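Local coordinates for protein YfnB (Bacillus subtilis, PDB 3ED5) that probably acts as a phosphohydrolase of the haloacid dehalogenase superfamily, possibly with 5'-nucleotidase activity, at residues D147-E152 with F168-Q173. Numbering follows the deposited sequence. Where two conformers were deposited one is given.
Sequences DIFVSE and FERIPQ. With FMT (formic acid), chain K.
No backbone hydrogen bond joins F149, on the extended strand 147-150, to R170 and I171, which follow the last turn of helix 161-169; a weak 3.4 Å bond from I171 N to F168 O is the one backbone bond within 168-173. The contact therefore rests on side chains and one water. F149 reaches across with CG beside its own backbone N and anti to the carbonyl carbon (chi1 -58°), which carries the far end of the ring to the other segment. There F149 CE1 lies 3.7 Å from R170 CB, and F149 CZ is 4.1 Å from I171 CG1, both met at an oblique slant to the ring. R170 thus gives its aliphatic root to the phenyl, while its extended chain carries the guanidinium away, with its plane 83° from that of the ring. At that outer end NH2 bonds to Y166 O, and the guanidinium also forms a cation-pi contact with Y166; a formic acid, probably from the crystallisation liquor, takes a weak in-plane bond, R170 NH2 to O1 at 3.4 Å. At the D147 end a water bridges the segments, donating to D147 OD2 at 2.9 Å and to R170 O at 2.7 Å. D147 OD1 accepts from I148 N on its anti side, somewhat out of the carboxylate plane (2.8 Å, 145°), a local bond that helps orient the carboxylate. The contact packs the loop after helix 161-169, on the connection from edge strand 147-150 to strand 179-183 of the Rossmann-like HAD core, against that edge strand: F149 O bonds to Y163 OH of the helix, and I171 also touches Y122 of the adjacent parallel strand 120-125.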
# COMPACT_ATOMS: atom_id res chain seq x y z
N ASP A 147 -10.08 5.30 -11.30
CA ASP A 147 -8.76 5.90 -11.50
C ASP A 147 -7.76 5.37 -10.46
O ASP A 147 -8.17 4.77 -9.44
CB ASP A 147 -8.85 7.43 -11.46
CG ASP A 147 -7.84 8.12 -12.36
OD1 ASP A 147 -6.77 7.54 -12.73
OD2 ASP A 147 -8.12 9.29 -12.69
N ILE A 148 -6.49 5.57 -10.73
CA ILE A 148 -5.37 5.12 -9.88
C ILE A 148 -4.47 6.33 -9.67
O ILE A 148 -3.94 6.89 -10.65
CB ILE A 148 -4.63 3.95 -10.57
CG1 ILE A 148 -5.61 2.78 -10.72
CG2 ILE A 148 -3.36 3.52 -9.77
CD1 ILE A 148 -5.07 1.64 -11.51
N PHE A 149 -4.34 6.76 -8.42
CA PHE A 149 -3.56 7.94 -8.09
C PHE A 149 -2.25 7.52 -7.44
O PHE A 149 -2.25 7.04 -6.30
CB PHE A 149 -4.33 8.86 -7.18
CG PHE A 149 -5.65 9.30 -7.76
CD1 PHE A 149 -5.68 10.21 -8.84
CD2 PHE A 149 -6.83 8.81 -7.25
CE1 PHE A 149 -6.91 10.65 -9.40
CE2 PHE A 149 -8.08 9.25 -7.80
CZ PHE A 149 -8.10 10.16 -8.88
N VAL A 150 -1.16 7.76 -8.17
CA VAL A 150 0.17 7.36 -7.70
C VAL A 150 0.94 8.59 -7.18
O VAL A 150 0.91 9.65 -7.82
CB VAL A 150 0.92 6.62 -8.85
CG1 VAL A 150 0.13 5.36 -9.27
CG2 VAL A 150 1.16 7.49 -10.07
N SER A 151 1.59 8.44 -6.03
CA SER A 151 2.33 9.55 -5.40
C SER A 151 3.29 10.25 -6.38
O SER A 151 3.44 11.46 -6.36
CB SER A 151 3.12 9.05 -4.15
OG SER A 151 3.97 7.98 -4.50
N GLU A 152 3.92 9.47 -7.25
CA GLU A 152 5.01 9.98 -8.10
C GLU A 152 4.55 11.03 -9.11
O GLU A 152 5.35 11.79 -9.64
CB GLU A 152 5.74 8.82 -8.79
CG GLU A 152 4.88 8.01 -9.77
CD GLU A 152 5.57 6.73 -10.20
OE1 GLU A 152 5.76 5.83 -9.38
OE2 GLU A 152 5.94 6.64 -11.38
N PHE A 168 -8.22 14.71 -4.78
CA PHE A 168 -9.58 15.32 -4.69
C PHE A 168 -9.94 16.17 -5.90
O PHE A 168 -11.10 16.19 -6.34
CB PHE A 168 -9.74 16.15 -3.41
CG PHE A 168 -9.54 15.36 -2.14
CD1 PHE A 168 -9.55 13.96 -2.14
CD2 PHE A 168 -9.37 16.04 -0.93
CE1 PHE A 168 -9.39 13.24 -0.95
CE2 PHE A 168 -9.20 15.33 0.27
CZ PHE A 168 -9.21 13.92 0.25
N GLU A 169 -8.95 16.89 -6.44
CA GLU A 169 -9.19 17.74 -7.61
C GLU A 169 -9.55 16.89 -8.83
O GLU A 169 -10.08 17.38 -9.79
CB GLU A 169 -7.94 18.58 -7.90
CG GLU A 169 -7.69 19.70 -6.90
CD GLU A 169 -8.85 20.71 -6.79
OE1 GLU A 169 -9.29 21.27 -7.82
OE2 GLU A 169 -9.35 20.93 -5.66
N ARG A 170 -9.23 15.60 -8.79
CA ARG A 170 -9.40 14.71 -9.94
C ARG A 170 -10.55 13.70 -9.79
O ARG A 170 -10.71 12.82 -10.64
CB ARG A 170 -8.05 14.02 -10.25
CG ARG A 170 -7.07 15.00 -10.89
CD ARG A 170 -5.60 14.53 -10.68
NE ARG A 170 -4.70 15.53 -11.28
CZ ARG A 170 -4.33 16.65 -10.68
NH1 ARG A 170 -3.53 17.50 -11.31
NH2 ARG A 170 -4.77 16.94 -9.45
N ILE A 171 -11.38 13.86 -8.77
CA ILE A 171 -12.58 13.01 -8.60
C ILE A 171 -13.78 13.91 -8.86
O ILE A 171 -13.96 14.87 -8.14
CB ILE A 171 -12.67 12.43 -7.18
CG1 ILE A 171 -11.47 11.47 -6.89
CG2 ILE A 171 -13.99 11.66 -6.98
CD1 ILE A 171 -11.42 11.00 -5.40
N PRO A 172 -14.57 13.60 -9.91
CA PRO A 172 -15.71 14.46 -10.31
C PRO A 172 -16.72 14.53 -9.16
O PRO A 172 -17.04 13.49 -8.57
CB PRO A 172 -16.30 13.70 -11.50
CG PRO A 172 -15.21 12.75 -11.95
CD PRO A 172 -14.53 12.36 -10.71
N GLN A 173 -17.17 15.75 -8.82
CA GLN A 173 -18.15 15.96 -7.75
C GLN A 173 -17.67 15.41 -6.40
O GLN A 173 -18.46 14.87 -5.60
CB GLN A 173 -19.51 15.33 -8.12
CG GLN A 173 -20.15 15.92 -9.37
CD GLN A 173 -20.85 17.23 -9.10
OE1 GLN A 173 -20.23 18.29 -9.10
NE2 GLN A 173 -22.16 17.17 -8.88
C FMT K . -2.80 19.82 -7.89
O1 FMT K . -4.00 19.68 -7.62
O2 FMT K . -2.34 19.94 -9.04
O HOH W 1 -10.65 10.48 -11.93